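Local coordinates for protein pyridine nucleotide-disulphide oxidoreductase dimerisation region (Escherichia coli BL21, PDB 6KYY) that is an FAD-containing pyridine nucleotide-disulfide oxidoreductase that binds copper(II) and is probably involved in resistance to reactive chlorine species such as hypochlorous acid, at residues 139-144 / 253-258; 192-197 / 222-227. All blocks are in the same frame, centred on the assembly; numbering follows the deposited sequence.

Interaction 1: residues 139-144 / 253-258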
loop_
_atom_site.group_PDB
_atom_site.type_symbol
_atom_site.label_atom_id
_atom_site.label_comp_id
_atom_site.label_asym_id
_atom_site.label_seq_id
_atom_site.Cartn_x
_atom_site.Cartn_y
_atom_site.Cartn_z
ATOM N N VAL B 139 25.464 -16.942 7.559
ATOM C CA VAL B 139 26.013 -17.659 8.703
ATOM C C VAL B 139 25.725 -19.141 8.517
ATOM O O VAL B 139 24.584 -19.531 8.244
ATOM C CB VAL B 139 25.413 -17.139 10.021
ATOM C CG1 VAL B 139 25.687 -18.113 11.157
ATOM C CG2 VAL B 139 25.966 -15.764 10.349
ATOM N N VAL B 140 26.756 -19.964 8.650
ATOM C CA VAL B 140 26.647 -21.412 8.502
ATOM C C VAL B 140 26.753 -22.034 9.891
ATOM O O VAL B 140 27.801 -21.911 10.537
ATOM C CB VAL B 140 27.728 -21.970 7.562
ATOM C CG1 VAL B 140 27.429 -23.418 7.215
ATOM C CG2 VAL B 140 27.823 -21.122 6.303
ATOM N N PRO B 141 25.706 -22.695 10.389
ATOM C CA PRO B 141 25.793 -23.296 11.718
ATOM C C PRO B 141 26.778 -24.449 11.726
ATOM O O PRO B 141 26.967 -25.132 10.704
ATOM C CB PRO B 141 24.355 -23.784 11.981
ATOM C CG PRO B 141 23.501 -23.050 10.990
ATOM C CD PRO B 141 24.370 -22.850 9.794
ATOM N N PRO B 142 27.433 -24.710 12.861
ATOM C CA PRO B 142 28.447 -25.785 12.924
ATOM C C PRO B 142 27.817 -27.165 13.076
ATOM O O PRO B 142 27.892 -27.825 14.117
ATOM C CB PRO B 142 29.289 -25.378 14.142
ATOM C CG PRO B 142 28.569 -24.215 14.810
ATOM C CD PRO B 142 27.237 -24.060 14.164
ATOM N N ILE B 143 27.178 -27.622 12.010
ATOM C CA ILE B 143 26.532 -28.931 11.957
ATOM C C ILE B 143 27.288 -29.788 10.952
ATOM O O ILE B 143 27.481 -29.355 9.811
ATOM C CB ILE B 143 25.045 -28.821 11.572
ATOM C CG1 ILE B 143 24.347 -27.775 12.444
ATOM C CG2 ILE B 143 24.356 -30.169 11.705
ATOM C CD1 ILE B 143 23.028 -27.290 11.883
ATOM N N PRO B 144 27.732 -30.988 11.325
ATOM C CA PRO B 144 28.541 -31.797 10.403
ATOM C C PRO B 144 27.775 -32.159 9.140
ATOM O O PRO B 144 26.579 -32.456 9.176
ATOM C CB PRO B 144 28.884 -33.045 11.227
ATOM C CG PRO B 144 28.670 -32.651 12.651
ATOM C CD PRO B 144 27.588 -31.619 12.647
ATOM N N LEU B 253 17.061 -28.283 1.513
ATOM C CA LEU B 253 17.289 -27.735 2.844
ATOM C C LEU B 253 17.860 -26.331 2.716
ATOM O O LEU B 253 18.943 -26.147 2.151
ATOM C CB LEU B 253 18.232 -28.626 3.652
ATOM C CG LEU B 253 18.371 -28.239 5.124
ATOM C CD1 LEU B 253 17.147 -28.681 5.909
ATOM C CD2 LEU B 253 19.636 -28.831 5.714
ATOM N N LEU B 254 17.139 -25.349 3.249
ATOM C CA LEU B 254 17.541 -23.952 3.184
ATOM C C LEU B 254 18.066 -23.501 4.541
ATOM O O LEU B 254 17.395 -23.683 5.563
ATOM C CB LEU B 254 16.369 -23.069 2.757
ATOM C CG LEU B 254 16.567 -21.570 2.974
ATOM C CD1 LEU B 254 17.424 -20.990 1.868
ATOM C CD2 LEU B 254 15.231 -20.849 3.055
ATOM N N ILE B 255 19.259 -22.914 4.546
ATOM C CA ILE B 255 19.852 -22.365 5.761
ATOM C C ILE B 255 19.390 -20.919 5.899
ATOM O O ILE B 255 19.790 -20.050 5.119
ATOM C CB ILE B 255 21.382 -22.452 5.739
ATOM C CG1 ILE B 255 21.845 -23.815 5.224
ATOM C CG2 ILE B 255 21.947 -22.185 7.126
ATOM C CD1 ILE B 255 23.305 -23.837 4.820
ATOM N N ALA B 256 18.541 -20.662 6.891
ATOM C CA ALA B 256 18.129 -19.301 7.211
ATOM C C ALA B 256 18.522 -18.974 8.644
ATOM O O ALA B 256 17.661 -18.694 9.485
ATOM C CB ALA B 256 16.623 -19.126 7.007
ATOM N N SER B 257 19.823 -19.014 8.932
ATOM C CA SER B 257 20.343 -18.830 10.280
ATOM C C SER B 257 20.980 -17.456 10.468
ATOM O O SER B 257 21.920 -17.302 11.252
ATOM C CB SER B 257 21.344 -19.934 10.617
ATOM O OG SER B 257 20.706 -21.199 10.664
ATOM N N GLY B 258 20.479 -16.454 9.756
ATOM C CA GLY B 258 20.946 -15.094 9.913
ATOM C C GLY B 258 22.167 -14.785 9.062
ATOM O O GLY B 258 22.862 -15.669 8.563
#
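Val139 and Gly258 are joined by the one hydrogen bond between 139-144 and 253-258: Val139 N donates to Gly258 O over 3.1 Å, with an N-H...O angle of 157°, and approaches in the plane of the carbonyl. The same oxygen also lies 3.3 Å from Val139 CB, so the valine side chain stands beside the acceptor. Its CG2, anti to its own carbonyl carbon, faces the Gly258 carbonyl, while CG1 is nearer Ser257 O. Gly258 has a positive phi (86°), a backbone shape that glycine takes up easily.

The apolar part centres on Pro141. Its CD meets the CG2 branch of Ile255 at 3.7 Å, the two side chains lying at a slant to each other. CG2 is anti to the Ile255 backbone N, and this methyl also comes within 3.9 Å of Val139 O. Next to CD, Pro141 CG packs against the Ser257 side chain, 3.4 Å from OG. This is a carbon-oxygen contact; the hydroxyl has a weak hydrogen bond to Leu171 O on the neighbouring strand 167-171. Ile255 also touches Ile146, farther along the loop that holds Pro141.

The contact lays the loop after strand 136-138 against the end of strand 252-255, part of the five-stranded parallel sheet, and the turn that follows it; Gly258 lies about 8 Å from the bound FAD. The chemistry implies a small surface junction, given direction by one backbone hydrogen bond, the rest being van der Waals packing of Val139 and Pro141 on Ile255, Ser257 and Gly258.

Interaction 2: residues 192-197 / 222-227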
loop_
_atom_site.group_PDB
_atom_site.type_symbol
_atom_site.label_atom_id
_atom_site.label_comp_id
_atom_site.label_asym_id
_atom_site.label_seq_id
_atom_site.Cartn_x
_atom_site.Cartn_y
_atom_site.Cartn_z
ATOM N N THR B 192 8.800 -27.252 6.310
ATOM C CA THR B 192 9.065 -27.605 7.705
ATOM C C THR B 192 10.198 -26.710 8.197
ATOM O O THR B 192 11.363 -26.929 7.849
ATOM C CB THR B 192 9.424 -29.080 7.851
ATOM O OG1 THR B 192 8.326 -29.889 7.411
ATOM C CG2 THR B 192 9.736 -29.410 9.304
ATOM N N ILE B 193 9.858 -25.704 8.999
ATOM C CA ILE B 193 10.837 -24.782 9.566
ATOM C C ILE B 193 11.213 -25.272 10.956
ATOM O O ILE B 193 10.339 -25.602 11.768
ATOM C CB ILE B 193 10.298 -23.340 9.608
ATOM C CG1 ILE B 193 8.913 -23.284 10.255
ATOM C CG2 ILE B 193 10.225 -22.757 8.208
ATOM C CD1 ILE B 193 8.209 -21.953 10.067
ATOM N N LEU B 194 12.514 -25.332 11.229
ATOM C CA LEU B 194 13.038 -25.832 12.493
ATOM C C LEU B 194 13.749 -24.698 13.215
ATOM O O LEU B 194 14.744 -24.165 12.714
ATOM C CB LEU B 194 13.987 -27.010 12.264
ATOM C CG LEU B 194 13.471 -28.080 11.298
ATOM C CD1 LEU B 194 14.619 -28.899 10.728
ATOM C CD2 LEU B 194 12.451 -28.980 11.983
ATOM N N GLU B 195 13.238 -24.334 14.387
ATOM C CA GLU B 195 13.785 -23.248 15.188
ATOM C C GLU B 195 14.391 -23.805 16.470
ATOM O O GLU B 195 13.807 -24.683 17.113
ATOM C CB GLU B 195 12.700 -22.217 15.515
ATOM C CG GLU B 195 13.018 -21.302 16.689
ATOM C CD GLU B 195 14.014 -20.217 16.331
ATOM O OE1 GLU B 195 15.224 -20.519 16.253
ATOM O OE2 GLU B 195 13.587 -19.061 16.127
ATOM N N ALA B 196 15.570 -23.293 16.833
ATOM C CA ALA B 196 16.243 -23.769 18.036
ATOM C C ALA B 196 15.573 -23.257 19.306
ATOM O O ALA B 196 15.538 -23.972 20.315
ATOM C CB ALA B 196 17.716 -23.358 18.013
ATOM N N ALA B 197 15.047 -22.034 19.280
ATOM C CA ALA B 197 14.393 -21.470 20.451
ATOM C C ALA B 197 13.100 -22.224 20.761
ATOM O O ALA B 197 12.598 -23.020 19.962
ATOM C CB ALA B 197 14.102 -19.984 20.240
ATOM N N ASP B 222 4.943 -26.835 8.653
ATOM C CA ASP B 222 5.131 -27.448 9.961
ATOM C C ASP B 222 6.172 -26.650 10.739
ATOM O O ASP B 222 7.296 -26.457 10.261
ATOM C CB ASP B 222 5.563 -28.906 9.814
ATOM C CG ASP B 222 5.429 -29.693 11.106
ATOM O OD1 ASP B 222 5.654 -30.921 11.078
ATOM O OD2 ASP B 222 5.099 -29.089 12.148
ATOM N N ILE B 223 5.800 -26.188 11.930
ATOM C CA ILE B 223 6.673 -25.389 12.781
ATOM C C ILE B 223 7.080 -26.241 13.974
ATOM O O ILE B 223 6.222 -26.704 14.737
ATOM C CB ILE B 223 5.989 -24.090 13.234
ATOM C CG1 ILE B 223 5.167 -23.493 12.089
ATOM C CG2 ILE B 223 7.023 -23.091 13.734
ATOM C CD1 ILE B 223 4.688 -22.083 12.346
ATOM N N ILE B 224 8.385 -26.446 14.138
ATOM C CA ILE B 224 8.932 -27.263 15.214
ATOM C C ILE B 224 9.959 -26.438 15.977
ATOM O O ILE B 224 10.877 -25.869 15.376
ATOM C CB ILE B 224 9.572 -28.560 14.681
ATOM C CG1 ILE B 224 8.542 -29.390 13.912
ATOM C CG2 ILE B 224 10.168 -29.370 15.823
ATOM C CD1 ILE B 224 9.143 -30.541 13.136
ATOM N N LEU B 225 9.803 -26.377 17.297
ATOM C CA LEU B 225 10.724 -25.670 18.171
ATOM C C LEU B 225 11.613 -26.674 18.905
ATOM O O LEU B 225 11.487 -27.890 18.741
ATOM C CB LEU B 225 9.955 -24.787 19.158
ATOM C CG LEU B 225 9.098 -23.640 18.611
ATOM C CD1 LEU B 225 9.733 -23.011 17.380
ATOM C CD2 LEU B 225 7.680 -24.105 18.312
ATOM N N ASN B 226 12.525 -26.147 19.728
ATOM C CA ASN B 226 13.436 -26.962 20.537
ATOM C C ASN B 226 14.251 -27.916 19.664
ATOM O O ASN B 226 14.362 -29.112 19.944
ATOM C CB ASN B 226 12.673 -27.733 21.618
ATOM C CG ASN B 226 11.731 -26.851 22.407
ATOM O OD1 ASN B 226 12.032 -25.690 22.670
ATOM N ND2 ASN B 226 10.582 -27.399 22.789
ATOM N N ALA B 227 14.831 -27.374 18.597
ATOM C CA ALA B 227 15.505 -28.170 17.576
ATOM C C ALA B 227 17.007 -27.918 17.635
ATOM O O ALA B 227 17.470 -26.814 17.327
ATOM C CB ALA B 227 14.953 -27.849 16.190
#
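Glu195 N and Ile224 O form a nearly straight hydrogen bond of 3.0 Å (178° at the hydrogen) in the parallel pairing of strands 190-194 and 221-224, the two strands of a right-handed beta-alpha-beta crossover through helix 206-218. Ile193 holds the preceding rungs with both backbone groups: its N donates to Asp222 O, and its O accepts from Ile224 N at 3.2 Å. The axes of 192-194 and 222-224 come within 4.9 Å, their directions 15° apart, so they run nearly parallel.

Beyond the strands the bonding continues between turns. Asn226 N reaches Ala197 O at 3.1 Å from above the carbonyl plane, and Ala227 N donates to Glu195 O. The Glu195 chain bends at chi2, and OE1 receives weak bonds from the N of Ala196 and of Ala197. CA-H...O contacts from Thr192 to Asp222 O and from Leu225 to Glu195 O supplement the ladder.

On one face Ile193 and Ile223 run side by side, pointing the same way. Ile193 CG1 sits between its backbone N and carbonyl carbon (chi1 50°), where it touches Ile223 CG2 at 4.0 Å; CD1 lies against the same methyl and against CG1 of Ile223. Ile193 also packs on Ile170 of strand 167-171, and Ile223 on Phe200. The other face carries Thr192, Leu194, Asp222 and Ile224. Thr192 OG1 is hydrogen-bonded to His167 NE2, while its CG2 meets Ile224 CD1. That same Ile224 methyl lies 3.8 Å from Leu194 CD2. Leu194 CB approaches Ala227 CB. Past the strand ends, on the side of Ile193 and Ile223, the Leu225 and Glu195 side chains slant across each other, Leu225 CD1 lying 3.6 Å from Glu195 CB.

Interactions 1 and 2 lie 13 Å apart between centres and about 5 Å at the nearest atoms, without touching. They reach the same five-stranded parallel sheet, ordered 152-153, 252-255, 167-171, 190-194, 221-224, so strand 167-171 separates the strand of interaction 1 from the pair of interaction 2. Along the chain, interaction 2 is nested inside the loop closed by interaction 1: segment 139-144 precedes the sheet's first strand, and 253-258 covers the end of the last strand in sequence and the turn after it. Interaction 2 thus builds the edge of this Rossmann-type sheet, whereas interaction 1 ties the entry and exit of the enclosed chain together on the side nearer the FAD.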